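Local coordinates for (5-formylfuran-3-yl)methyl phosphate transaminase (Methanococcus jannaschii, PDB 2Z61), which catalyses transfer of the amino group of alanine to a furan aldehyde phosphate in methanofuran biosynthesis, using pyridoxal 5'-phosphate, at residues A[32-37]-A[346-351]; A[38-43]-A[280-285]; A[121-126]-A[163-168]; A[193-198]-A[305-310]. One frame throughout, in Å; residues are numbered along the deposited sequence.

Interaction 1: residues A[32-37]-A[346-351]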
loop_
_atom_site.group_PDB
_atom_site.type_symbol
_atom_site.label_atom_id
_atom_site.label_comp_id
_atom_site.label_asym_id
_atom_site.label_seq_id
_atom_site.Cartn_x
_atom_site.Cartn_y
_atom_site.Cartn_z
ATOM N N ILE A 32 13.658 1.060 28.785
ATOM C CA ILE A 32 13.691 -0.296 28.248
ATOM C C ILE A 32 12.392 -0.566 27.502
ATOM O O ILE A 32 11.311 -0.590 28.097
ATOM C CB ILE A 32 13.874 -1.356 29.354
ATOM C CG1 ILE A 32 15.253 -1.193 30.001
ATOM C CG2 ILE A 32 13.737 -2.755 28.758
ATOM C CD1 ILE A 32 15.537 -2.181 31.117
ATOM N N HIS A 33 12.514 -0.766 26.195
ATOM C CA HIS A 33 11.368 -1.015 25.327
ATOM C C HIS A 33 10.924 -2.480 25.220
ATOM O O HIS A 33 11.616 -3.314 24.624
ATOM C CB HIS A 33 11.675 -0.479 23.929
ATOM C CG HIS A 33 11.772 1.012 23.863
ATOM N ND1 HIS A 33 10.666 1.827 23.750
ATOM C CD2 HIS A 33 12.845 1.838 23.909
ATOM C CE1 HIS A 33 11.053 3.090 23.725
ATOM N NE2 HIS A 33 12.370 3.124 23.819
ATOM N N LEU A 34 9.764 -2.782 25.797
ATOM C CA LEU A 34 9.202 -4.125 25.741
ATOM C C LEU A 34 7.828 -4.028 25.104
ATOM O O LEU A 34 6.923 -4.794 25.434
ATOM C CB LEU A 34 9.074 -4.724 27.139
ATOM C CG LEU A 34 10.372 -4.917 27.919
ATOM C CD1 LEU A 34 10.072 -5.684 29.196
ATOM C CD2 LEU A 34 11.376 -5.679 27.066
ATOM N N GLU A 35 7.683 -3.072 24.194
ATOM C CA GLU A 35 6.420 -2.839 23.501
ATOM C C GLU A 35 6.624 -2.848 21.984
ATOM O O GLU A 35 5.705 -2.537 21.227
ATOM C CB GLU A 35 5.834 -1.485 23.924
ATOM C CG GLU A 35 6.393 -0.272 23.159
ATOM C CD GLU A 35 7.859 0.031 23.462
ATOM O OE1 GLU A 35 8.589 -0.866 23.917
ATOM O OE2 GLU A 35 8.287 1.180 23.231
ATOM N N ILE A 36 7.830 -3.211 21.555
ATOM C CA ILE A 36 8.187 -3.247 20.136
ATOM C C ILE A 36 7.452 -4.339 19.364
ATOM O O ILE A 36 7.511 -5.511 19.727
ATOM C CB ILE A 36 9.702 -3.457 19.964
ATOM C CG1 ILE A 36 10.460 -2.366 20.728
ATOM C CG2 ILE A 36 10.078 -3.424 18.487
ATOM C CD1 ILE A 36 11.942 -2.653 20.912
ATOM N N GLY A 37 6.778 -3.944 18.289
ATOM C CA GLY A 37 6.026 -4.890 17.484
ATOM C C GLY A 37 6.746 -5.459 16.277
ATOM O O GLY A 37 6.121 -6.103 15.432
ATOM N N ILE A 346 -1.471 -7.350 29.993
ATOM C CA ILE A 346 -0.480 -6.487 29.361
ATOM C C ILE A 346 0.329 -7.361 28.404
ATOM O O ILE A 346 0.513 -8.558 28.645
ATOM C CB ILE A 346 0.503 -5.855 30.380
ATOM C CG1 ILE A 346 1.415 -6.933 30.968
ATOM C CG2 ILE A 346 -0.270 -5.132 31.472
ATOM C CD1 ILE A 346 2.608 -6.374 31.722
ATOM N N ARG A 347 0.802 -6.772 27.315
ATOM C CA ARG A 347 1.596 -7.534 26.363
ATOM C C ARG A 347 3.065 -7.200 26.522
ATOM O O ARG A 347 3.453 -6.030 26.562
ATOM C CB ARG A 347 1.173 -7.242 24.920
ATOM C CG ARG A 347 1.905 -8.111 23.891
ATOM C CD ARG A 347 1.684 -7.626 22.460
ATOM N NE ARG A 347 2.546 -6.495 22.130
ATOM C CZ ARG A 347 2.560 -5.885 20.946
ATOM N NH1 ARG A 347 1.760 -6.295 19.969
ATOM N NH2 ARG A 347 3.384 -4.863 20.734
ATOM N N ILE A 348 3.874 -8.245 26.639
ATOM C CA ILE A 348 5.310 -8.089 26.757
ATOM C C ILE A 348 5.927 -8.637 25.481
ATOM O O ILE A 348 5.663 -9.775 25.090
ATOM C CB ILE A 348 5.882 -8.868 27.965
ATOM C CG1 ILE A 348 5.522 -8.142 29.265
ATOM C CG2 ILE A 348 7.396 -9.009 27.831
ATOM C CD1 ILE A 348 6.142 -8.762 30.512
ATOM N N SER A 349 6.727 -7.812 24.822
ATOM C CA SER A 349 7.392 -8.226 23.596
ATOM C C SER A 349 8.868 -8.443 23.876
ATOM O O SER A 349 9.538 -7.552 24.389
ATOM C CB SER A 349 7.242 -7.151 22.521
ATOM O OG SER A 349 8.150 -7.388 21.458
ATOM N N TYR A 350 9.380 -9.623 23.552
ATOM C CA TYR A 350 10.791 -9.884 23.783
ATOM C C TYR A 350 11.603 -9.717 22.510
ATOM O O TYR A 350 12.605 -10.403 22.288
ATOM C CB TYR A 350 11.005 -11.269 24.410
ATOM C CG TYR A 350 10.234 -12.416 23.790
ATOM C CD1 TYR A 350 10.746 -13.129 22.708
ATOM C CD2 TYR A 350 9.015 -12.828 24.330
ATOM C CE1 TYR A 350 10.071 -14.233 22.190
ATOM C CE2 TYR A 350 8.330 -13.927 23.815
ATOM C CZ TYR A 350 8.865 -14.625 22.750
ATOM O OH TYR A 350 8.192 -15.716 22.247
ATOM N N ALA A 351 11.149 -8.784 21.678
ATOM C CA ALA A 351 11.810 -8.454 20.429
ATOM C C ALA A 351 12.839 -7.380 20.760
ATOM O O ALA A 351 12.944 -6.358 20.078
ATOM C CB ALA A 351 10.798 -7.923 19.421
#

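Interaction 2: residues A[38-43]-A[280-285]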
loop_
_atom_site.group_PDB
_atom_site.type_symbol
_atom_site.label_atom_id
_atom_site.label_comp_id
_atom_site.label_asym_id
_atom_site.label_seq_id
_atom_site.Cartn_x
_atom_site.Cartn_y
_atom_site.Cartn_z
ATOM N N GLU A 38 8.050 -5.221 16.176
ATOM C CA GLU A 38 8.826 -5.751 15.062
ATOM C C GLU A 38 10.133 -6.349 15.569
ATOM O O GLU A 38 10.672 -5.909 16.576
ATOM C CB GLU A 38 9.119 -4.661 14.020
ATOM C CG GLU A 38 10.049 -3.547 14.473
ATOM C CD GLU A 38 10.362 -2.562 13.349
ATOM O OE1 GLU A 38 10.257 -1.341 13.581
ATOM O OE2 GLU A 38 10.719 -3.006 12.236
ATOM N N PRO A 39 10.653 -7.370 14.874
ATOM C CA PRO A 39 11.906 -7.999 15.299
ATOM C C PRO A 39 13.103 -7.045 15.265
ATOM O O PRO A 39 13.231 -6.208 14.367
ATOM C CB PRO A 39 12.052 -9.172 14.329
ATOM C CG PRO A 39 11.362 -8.684 13.099
ATOM C CD PRO A 39 10.128 -8.007 13.652
ATOM N N ASP A 40 13.977 -7.192 16.253
ATOM C CA ASP A 40 15.170 -6.360 16.391
ATOM C C ASP A 40 16.361 -6.855 15.575
ATOM O O ASP A 40 17.484 -6.407 15.781
ATOM C CB ASP A 40 15.577 -6.295 17.864
ATOM C CG ASP A 40 15.675 -7.677 18.501
ATOM O OD1 ASP A 40 14.691 -8.445 18.419
ATOM O OD2 ASP A 40 16.734 -7.998 19.079
ATOM N N PHE A 41 16.133 -7.789 14.663
ATOM C CA PHE A 41 17.231 -8.295 13.848
ATOM C C PHE A 41 17.276 -7.564 12.513
ATOM O O PHE A 41 16.276 -6.992 12.071
ATOM C CB PHE A 41 17.071 -9.796 13.564
ATOM C CG PHE A 41 17.109 -10.663 14.789
ATOM C CD1 PHE A 41 16.041 -10.684 15.680
ATOM C CD2 PHE A 41 18.210 -11.472 15.046
ATOM C CE1 PHE A 41 16.070 -11.498 16.807
ATOM C CE2 PHE A 41 18.249 -12.289 16.169
ATOM C CZ PHE A 41 17.177 -12.303 17.053
ATOM N N ASN A 42 18.446 -7.576 11.886
ATOM C CA ASN A 42 18.618 -6.970 10.574
ATOM C C ASN A 42 18.115 -7.970 9.552
ATOM O O ASN A 42 17.944 -9.151 9.870
ATOM C CB ASN A 42 20.097 -6.738 10.275
ATOM C CG ASN A 42 20.680 -5.591 11.070
ATOM O OD1 ASN A 42 20.209 -4.455 10.985
ATOM N ND2 ASN A 42 21.712 -5.876 11.849
ATOM N N THR A 43 17.892 -7.535 8.330
ATOM C CA THR A 43 17.516 -8.526 7.339
ATOM C C THR A 43 18.699 -9.419 6.977
ATOM O O THR A 43 19.829 -8.991 6.779
ATOM C CB THR A 43 16.987 -7.885 6.056
ATOM O OG1 THR A 43 15.822 -7.107 6.357
ATOM C CG2 THR A 43 16.639 -8.955 5.031
ATOM N N LYS A 280 16.280 -19.458 17.441
ATOM C CA LYS A 280 16.867 -19.935 18.692
ATOM C C LYS A 280 16.989 -18.804 19.715
ATOM O O LYS A 280 16.651 -18.973 20.883
ATOM C CB LYS A 280 18.255 -20.536 18.442
ATOM C CG LYS A 280 18.285 -22.047 18.282
ATOM C CD LYS A 280 17.396 -22.531 17.154
ATOM C CE LYS A 280 17.525 -24.038 16.981
ATOM N NZ LYS A 280 18.946 -24.454 16.766
ATOM N N GLU A 281 17.477 -17.649 19.273
ATOM C CA GLU A 281 17.632 -16.510 20.168
ATOM C C GLU A 281 16.287 -16.086 20.760
ATOM O O GLU A 281 16.189 -15.832 21.959
ATOM C CB GLU A 281 18.278 -15.333 19.423
ATOM C CG GLU A 281 18.379 -14.059 20.255
ATOM C CD GLU A 281 19.301 -14.199 21.459
ATOM O OE1 GLU A 281 19.307 -15.267 22.108
ATOM O OE2 GLU A 281 20.015 -13.226 21.762
ATOM N N PHE A 282 15.256 -16.010 19.920
ATOM C CA PHE A 282 13.924 -15.625 20.387
ATOM C C PHE A 282 13.437 -16.591 21.465
ATOM O O PHE A 282 12.816 -16.180 22.441
ATOM C CB PHE A 282 12.921 -15.622 19.221
ATOM C CG PHE A 282 12.781 -14.289 18.515
ATOM C CD1 PHE A 282 12.657 -14.233 17.134
ATOM C CD2 PHE A 282 12.727 -13.100 19.234
ATOM C CE1 PHE A 282 12.481 -13.016 16.479
ATOM C CE2 PHE A 282 12.550 -11.874 18.589
ATOM C CZ PHE A 282 12.427 -11.835 17.208
ATOM N N ASP A 283 13.714 -17.878 21.281
ATOM C CA ASP A 283 13.273 -18.879 22.244
ATOM C C ASP A 283 14.005 -18.730 23.576
ATOM O O ASP A 283 13.419 -18.934 24.643
ATOM C CB ASP A 283 13.475 -20.285 21.673
ATOM C CG ASP A 283 12.898 -21.363 22.570
ATOM O OD1 ASP A 283 11.825 -21.131 23.162
ATOM O OD2 ASP A 283 13.507 -22.449 22.673
ATOM N N ARG A 284 15.284 -18.369 23.517
ATOM C CA ARG A 284 16.052 -18.179 24.740
ATOM C C ARG A 284 15.417 -17.021 25.511
ATOM O O ARG A 284 15.282 -17.066 26.735
ATOM C CB ARG A 284 17.510 -17.844 24.417
ATOM C CG ARG A 284 18.440 -17.983 25.615
ATOM C CD ARG A 284 19.879 -17.645 25.262
ATOM N NE ARG A 284 20.419 -16.535 26.042
ATOM C CZ ARG A 284 20.864 -15.401 25.508
ATOM N NH1 ARG A 284 20.839 -15.231 24.194
ATOM N NH2 ARG A 284 21.332 -14.436 26.288
ATOM N N ARG A 285 15.016 -15.988 24.777
ATOM C CA ARG A 285 14.388 -14.820 25.376
ATOM C C ARG A 285 13.022 -15.175 25.957
ATOM O O ARG A 285 12.681 -14.775 27.070
ATOM C CB ARG A 285 14.218 -13.734 24.322
ATOM C CG ARG A 285 15.514 -13.312 23.651
ATOM C CD ARG A 285 15.208 -12.443 22.451
ATOM N NE ARG A 285 16.386 -11.786 21.913
ATOM C CZ ARG A 285 16.354 -10.954 20.879
ATOM N NH1 ARG A 285 15.193 -10.690 20.281
ATOM N NH2 ARG A 285 17.477 -10.385 20.446
#

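Interaction 3: residues A[121-126]-A[163-168]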
loop_
_atom_site.group_PDB
_atom_site.type_symbol
_atom_site.label_atom_id
_atom_site.label_comp_id
_atom_site.label_asym_id
_atom_site.label_seq_id
_atom_site.Cartn_x
_atom_site.Cartn_y
_atom_site.Cartn_z
ATOM N N PRO A 121 -8.620 -11.529 23.149
ATOM C CA PRO A 121 -8.010 -10.397 22.439
ATOM C C PRO A 121 -7.437 -10.753 21.067
ATOM O O PRO A 121 -7.245 -11.926 20.754
ATOM C CB PRO A 121 -6.918 -9.963 23.396
ATOM C CG PRO A 121 -6.394 -11.293 23.857
ATOM C CD PRO A 121 -7.671 -12.077 24.137
ATOM N N CYS A 122 -7.150 -9.727 20.266
ATOM C CA CYS A 122 -6.586 -9.915 18.929
ATOM C C CYS A 122 -5.863 -8.656 18.437
ATOM O O CYS A 122 -5.737 -7.671 19.164
ATOM C CB CYS A 122 -7.689 -10.282 17.934
ATOM S SG CYS A 122 -8.596 -8.873 17.252
ATOM N N TYR A 123 -5.394 -8.703 17.191
ATOM C CA TYR A 123 -4.694 -7.584 16.556
ATOM C C TYR A 123 -5.670 -6.403 16.435
ATOM O O TYR A 123 -6.705 -6.515 15.794
ATOM C CB TYR A 123 -4.213 -8.004 15.166
ATOM C CG TYR A 123 -3.301 -7.011 14.482
ATOM C CD1 TYR A 123 -3.532 -6.614 13.163
ATOM C CD2 TYR A 123 -2.184 -6.496 15.138
ATOM C CE1 TYR A 123 -2.671 -5.731 12.517
ATOM C CE2 TYR A 123 -1.319 -5.616 14.505
ATOM C CZ TYR A 123 -1.569 -5.238 13.197
ATOM O OH TYR A 123 -0.707 -4.362 12.578
ATOM N N PRO A 124 -5.331 -5.251 17.036
ATOM C CA PRO A 124 -6.175 -4.045 17.011
ATOM C C PRO A 124 -6.675 -3.525 15.665
ATOM O O PRO A 124 -7.730 -2.894 15.607
ATOM C CB PRO A 124 -5.334 -3.011 17.766
ATOM C CG PRO A 124 -3.922 -3.490 17.559
ATOM C CD PRO A 124 -4.055 -4.982 17.721
ATOM N N CYS A 125 -5.937 -3.794 14.591
ATOM C CA CYS A 125 -6.333 -3.324 13.267
ATOM C C CYS A 125 -7.504 -4.084 12.650
ATOM O O CYS A 125 -8.205 -3.545 11.790
ATOM C CB CYS A 125 -5.138 -3.362 12.309
ATOM S SG CYS A 125 -3.714 -2.383 12.873
ATOM N N TYR A 126 -7.722 -5.324 13.082
ATOM C CA TYR A 126 -8.824 -6.124 12.543
ATOM C C TYR A 126 -10.158 -5.377 12.625
ATOM O O TYR A 126 -10.822 -5.172 11.608
ATOM C CB TYR A 126 -8.942 -7.466 13.294
ATOM C CG TYR A 126 -7.796 -8.447 13.077
ATOM C CD1 TYR A 126 -7.615 -9.528 13.945
ATOM C CD2 TYR A 126 -6.898 -8.305 12.013
ATOM C CE1 TYR A 126 -6.575 -10.439 13.764
ATOM C CE2 TYR A 126 -5.848 -9.214 11.823
ATOM C CZ TYR A 126 -5.694 -10.277 12.704
ATOM O OH TYR A 126 -4.661 -11.177 12.536
ATOM N N PRO A 163 0.462 -18.135 14.954
ATOM C CA PRO A 163 0.300 -17.710 16.352
ATOM C C PRO A 163 -0.266 -16.293 16.409
ATOM O O PRO A 163 -0.078 -15.508 15.475
ATOM C CB PRO A 163 1.718 -17.825 16.923
ATOM C CG PRO A 163 2.595 -17.695 15.740
ATOM C CD PRO A 163 1.866 -18.470 14.670
ATOM N N SER A 164 -0.957 -15.970 17.496
ATOM C CA SER A 164 -1.598 -14.666 17.642
ATOM C C SER A 164 -0.826 -13.525 18.266
ATOM O O SER A 164 0.088 -13.704 19.059
ATOM C CB SER A 164 -2.786 -14.763 18.589
ATOM O OG SER A 164 -2.340 -14.991 19.910
ATOM N N ASN A 165 -1.106 -12.402 17.819
ATOM C CA ASN A 165 -0.685 -11.175 18.462
ATOM C C ASN A 165 -1.857 -10.733 19.084
ATOM O O ASN A 165 -2.661 -10.628 18.203
ATOM C CB ASN A 165 0.010 -10.261 17.447
ATOM C CG ASN A 165 -0.086 -8.795 17.808
ATOM O OD1 ASN A 165 -0.050 -8.431 18.985
ATOM N ND2 ASN A 165 -0.215 -7.945 16.797
ATOM N N PRO A 166 -2.051 -10.420 20.349
ATOM C CA PRO A 166 -1.155 -10.364 21.457
ATOM C C PRO A 166 -0.850 -11.659 22.233
ATOM O O PRO A 166 0.164 -11.623 23.068
ATOM C CB PRO A 166 -1.922 -9.445 22.402
ATOM C CG PRO A 166 -3.343 -9.793 22.173
ATOM C CD PRO A 166 -3.438 -10.240 20.744
ATOM N N LEU A 167 -1.550 -12.762 22.147
ATOM C CA LEU A 167 -1.330 -13.955 22.972
ATOM C C LEU A 167 -0.046 -14.763 22.817
ATOM O O LEU A 167 0.479 -15.272 23.801
ATOM C CB LEU A 167 -2.533 -14.888 22.817
ATOM C CG LEU A 167 -3.871 -14.264 23.224
ATOM C CD1 LEU A 167 -5.029 -15.153 22.797
ATOM C CD2 LEU A 167 -3.882 -14.051 24.728
ATOM N N GLY A 168 0.468 -14.895 21.602
ATOM C CA GLY A 168 1.679 -15.676 21.418
ATOM C C GLY A 168 1.365 -17.164 21.424
ATOM O O GLY A 168 2.255 -18.006 21.499
HETATM O O HOH W 1 -5.279 -11.745 16.687
#

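Interaction 4: residues A[193-198]-A[305-310]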
loop_
_atom_site.group_PDB
_atom_site.type_symbol
_atom_site.label_atom_id
_atom_site.label_comp_id
_atom_site.label_asym_id
_atom_site.label_seq_id
_atom_site.Cartn_x
_atom_site.Cartn_y
_atom_site.Cartn_z
ATOM N N ASN A 193 3.898 -17.284 11.471
ATOM C CA ASN A 193 4.152 -18.705 11.295
ATOM C C ASN A 193 5.657 -18.868 11.088
ATOM O O ASN A 193 6.293 -18.043 10.436
ATOM C CB ASN A 193 3.377 -19.215 10.080
ATOM C CG ASN A 193 2.918 -20.639 10.241
ATOM O OD1 ASN A 193 2.652 -21.333 9.260
ATOM N ND2 ASN A 193 2.833 -21.092 11.485
ATOM N N GLY A 194 6.230 -19.926 11.647
ATOM C CA GLY A 194 7.663 -20.122 11.522
ATOM C C GLY A 194 8.296 -19.728 12.844
ATOM O O GLY A 194 9.323 -20.270 13.250
ATOM N N LEU A 195 7.680 -18.760 13.516
ATOM C CA LEU A 195 8.161 -18.324 14.819
ATOM C C LEU A 195 7.403 -19.140 15.859
ATOM O O LEU A 195 6.565 -18.617 16.593
ATOM C CB LEU A 195 7.896 -16.828 15.009
ATOM C CG LEU A 195 8.733 -15.933 14.092
ATOM C CD1 LEU A 195 8.413 -14.472 14.345
ATOM C CD2 LEU A 195 10.209 -16.215 14.335
ATOM N N VAL A 196 7.684 -20.438 15.884
ATOM C CA VAL A 196 7.047 -21.368 16.816
ATOM C C VAL A 196 8.160 -22.158 17.492
ATOM O O VAL A 196 9.003 -22.744 16.821
ATOM C CB VAL A 196 6.073 -22.304 16.067
ATOM C CG1 VAL A 196 5.534 -23.373 17.002
ATOM C CG2 VAL A 196 4.924 -21.481 15.506
ATOM N N TYR A 197 8.154 -22.179 18.821
ATOM C CA TYR A 197 9.219 -22.836 19.571
ATOM C C TYR A 197 8.919 -24.212 20.154
ATOM O O TYR A 197 9.824 -24.895 20.621
ATOM C CB TYR A 197 9.696 -21.882 20.670
ATOM C CG TYR A 197 9.785 -20.452 20.177
ATOM C CD1 TYR A 197 8.904 -19.477 20.639
ATOM C CD2 TYR A 197 10.699 -20.092 19.187
ATOM C CE1 TYR A 197 8.921 -18.179 20.127
ATOM C CE2 TYR A 197 10.726 -18.793 18.660
ATOM C CZ TYR A 197 9.832 -17.847 19.136
ATOM O OH TYR A 197 9.838 -16.573 18.614
ATOM N N GLU A 198 7.653 -24.607 20.134
ATOM C CA GLU A 198 7.231 -25.911 20.634
ATOM C C GLU A 198 6.127 -26.460 19.738
ATOM O O GLU A 198 5.120 -25.792 19.504
ATOM C CB GLU A 198 6.693 -25.806 22.061
ATOM C CG GLU A 198 7.744 -25.787 23.150
ATOM C CD GLU A 198 7.122 -25.826 24.534
ATOM O OE1 GLU A 198 6.384 -26.794 24.824
ATOM O OE2 GLU A 198 7.370 -24.895 25.331
ATOM N N GLY A 305 4.719 -19.020 20.398
ATOM C CA GLY A 305 5.004 -18.460 19.088
ATOM C C GLY A 305 5.116 -16.949 19.043
ATOM O O GLY A 305 4.903 -16.267 20.045
ATOM N N ALA A 306 5.443 -16.423 17.866
ATOM C CA ALA A 306 5.599 -14.983 17.690
ATOM C C ALA A 306 6.656 -14.529 18.695
ATOM O O ALA A 306 7.625 -15.241 18.933
ATOM C CB ALA A 306 4.258 -14.265 17.936
ATOM N N TYR A 307 6.494 -13.347 19.270
ATOM C CA TYR A 307 7.450 -12.882 20.270
ATOM C C TYR A 307 6.746 -12.053 21.336
ATOM O O TYR A 307 7.251 -11.029 21.799
ATOM C CB TYR A 307 8.602 -12.104 19.613
ATOM C CG TYR A 307 8.215 -11.179 18.473
ATOM C CD1 TYR A 307 7.532 -9.982 18.710
ATOM C CD2 TYR A 307 8.564 -11.489 17.156
ATOM C CE1 TYR A 307 7.212 -9.112 17.658
ATOM C CE2 TYR A 307 8.252 -10.636 16.102
ATOM C CZ TYR A 307 7.576 -9.447 16.358
ATOM O OH TYR A 307 7.257 -8.607 15.315
ATOM N N TYR A 308 5.574 -12.534 21.735
ATOM C CA TYR A 308 4.764 -11.868 22.743
ATOM C C TYR A 308 4.306 -12.837 23.832
ATOM O O TYR A 308 4.157 -14.038 23.599
ATOM C CB TYR A 308 3.508 -11.270 22.107
ATOM C CG TYR A 308 3.734 -10.472 20.846
ATOM C CD1 TYR A 308 4.416 -9.253 20.872
ATOM C CD2 TYR A 308 3.213 -10.909 19.625
ATOM C CE1 TYR A 308 4.561 -8.486 19.710
ATOM C CE2 TYR A 308 3.351 -10.152 18.464
ATOM C CZ TYR A 308 4.024 -8.940 18.514
ATOM O OH TYR A 308 4.132 -8.186 17.366
ATOM N N VAL A 309 4.083 -12.289 25.020
ATOM C CA VAL A 309 3.566 -13.034 26.163
ATOM C C VAL A 309 2.487 -12.092 26.695
ATOM O O VAL A 309 2.713 -10.882 26.820
ATOM C CB VAL A 309 4.654 -13.297 27.223
ATOM C CG1 VAL A 309 4.066 -14.085 28.376
ATOM C CG2 VAL A 309 5.803 -14.094 26.601
ATOM N N PHE A 310 1.309 -12.638 26.982
ATOM C CA PHE A 310 0.172 -11.833 27.429
ATOM C C PHE A 310 -0.325 -12.286 28.809
ATOM O O PHE A 310 -1.392 -12.889 28.930
ATOM C CB PHE A 310 -0.948 -11.974 26.390
ATOM C CG PHE A 310 -1.964 -10.875 26.418
ATOM C CD1 PHE A 310 -1.593 -9.559 26.158
ATOM C CD2 PHE A 310 -3.304 -11.158 26.647
ATOM C CE1 PHE A 310 -2.547 -8.540 26.121
ATOM C CE2 PHE A 310 -4.265 -10.151 26.613
ATOM C CZ PHE A 310 -3.883 -8.839 26.347
#

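Interaction 1: residues A[32-37]-A[346-351]
The end of small-domain strand 346-349 is tied through S349 to the segment of L34 and I36 that continues from strand 32-33. S349 N donates to L34 O over 3.1 Å; the N-H points well at the oxygen (164°) but reaches it from above the carbonyl plane. The hydroxyl makes a second tie, S349 OG giving its proton to I36 O at 2.6 Å within the plane of that carbonyl. OG stands anti to the backbone N (chi1 165°), which turns it onto the loop, and it also accepts a weak bond from A351 N. Here the short parallel pair 32-33 and 330-331 meets the antiparallel sheet 308-309, 346-349 and 333-334. An alanine in place of S349 would probably leave I36 O without this donor and the loop less firmly fixed to the strand. R347, whose chain bends at chi3 (80°), has NH2 3.3 Å from E35 O, near the guanidinium plane, in a weak bond; its NH1 goes instead to N165. That placing is consistent with the arginine that meets the substrate carboxylate in related aminotransferases. L34 CD2 lies 3.7 Å from S349 O, and I36 CD1 3.9 Å from A351 O.

Interaction 2: residues A[38-43]-A[280-285]
The ring of F282 receives F41 CE1 on one face, 3.7 Å above its plane and offset toward the rim, while P39 CB sits at its edge, 3.9 Å from CZ. F41 thus presents its own edge to F282 in an edge-to-face (T-shaped) pair, centroids 5.2 Å apart and planes at 64°. The edge of F41 in turn meets E281 CG, 3.8 Å from CZ. F41 CZ also lies over one face of the R285 guanidinium, whose edge is taken by the carboxylate of D40. In this way the loop between strand 32-33 and helix 45-56 is anchored on the long helix 269-295. D40 and R285 reach toward each other tip to tip in an end-on, bidentate salt bridge, their planes 29° apart and each oxygen using its syn lone pair. R285 is extended from CG to NE, which carries the guanidinium out to the loop; NH1 also has a weak bond to Y350 O. E281, with R284 as its close ion partner, extends the charges into a network, which is likely to stabilise both acids as carboxylates. At the start of the segment, E38 bonds to H61 and Y62 of the second subunit. Of the two salt-bridge bonds, NH1 to OD1 (3.0 Å) is the straighter at 159°, whereas NH2 of R285 meets OD2 of D40 at 2.8 Å with the oxygen tilted from the guanidinium plane.

Interaction 3: residues A[121-126]-A[163-168]
Apolar packing joins P121 to P166 and L167, the first of the three kinds of contact here. P121 CB and P166 CG are 3.8 Å apart, the two proline rings crossing at a slant, and L167 CD2 comes equally near P121 CG from a chain running at about a right angle to it. P166 also sets CD 3.6 Å from C122 CA. Cis peptide bonds precede both P121 and P166. The second kind is the meeting of an amide with an aromatic ring. N165 ND2 comes up to Y123 at 3.0 Å from CD2 and 3.4 Å from CE2, the amide and ring planes 60° apart. CG of Y123 is anti to the backbone N (chi1 -171°), which sets the root of the ring on the N165 side. Both ends of the amide have polar partners outside these segments: ND2 bonds to O3 of the pyridoxal-phosphate lysine at position 222, and OD1 accepts from R347 NH1. The third kind is water-mediated: Y123 N donates to a water 3.1 Å away, and that water lies 3.2 Å from N165 O. An alanine in place of Y123 would probably open a gap where the ring meets N165 ND2, though the amide's bonds to O3 and R347 would remain. Y123 probably lies against the cofactor ring, as the aromatic residue here does in related aminotransferases. Bonded at one end to O3 and at the other to an arginine, N165 has its flip fixed, presenting N-H to the cofactor, with the prolines packed behind it.

Interaction 4: residues A[193-198]-A[305-310]
V196 and G305 form a single backbone bridge, their CA atoms 4.2 Å apart. L195, just before it, is the centre of an inverse gamma turn with a weak bond from V196 N to G194 O. The carbonyl of L195, at the centre of the turn, faces the other segment, where L195 O accepts from A306 N at 2.8 Å, within the carbonyl plane though with a bent N-H (140°). A306 has a positive phi of 57°, and its carbonyl is turned to the phenol of Y197. Y197 OH donates to A306 O over 2.6 Å, nearly along the C=O axis, with the oxygen near the plane of the tyrosine ring. L195 O lies over one face of the same ring, offset toward the rim, and Y197 CE1 comes within 4.1 Å of G305 CA. Y197 is also packed against F282 and R286 of helix 269-295. On the apolar side L195 CD1 touches Y307 CD2 at 4.1 Å, the two side chains crossing at a slant. The phenol of Y307 goes on to G37 O, while its ring meets that of F282. Next in line, Y308 bonds by its hydroxyl to Y192 and rests against N165. The contact thus joins the loop after strand 185-189 of the seven-stranded mixed sheet to the strand 308-309 sheet, the interface of large and small domains in pyridoxal-phosphate aminotransferases of this family.

From the N terminus, the chain opens interaction 1 at 32-37 and interaction 2 at 38-43. Interaction 3 opens at 121-126 and closes first, at 163-168, nested inside both. Interaction 4 opens afterwards at 193-198, in series with it. Helix 269-295 closes interaction 2 at 280-285 before 305-310 closes interaction 4, so these two cross. Segment 346-351 closes interaction 1 around all the others. Interaction 2 ties the loop before helix 45-56 to helix 269-295; interaction 3 lies in the large domain at the cofactor; interaction 4 joins the loop after strand 185-189 to the segment leading into strand 308-309, which neighbours 346-349 of interaction 1. Interactions 2 and 3 do not touch.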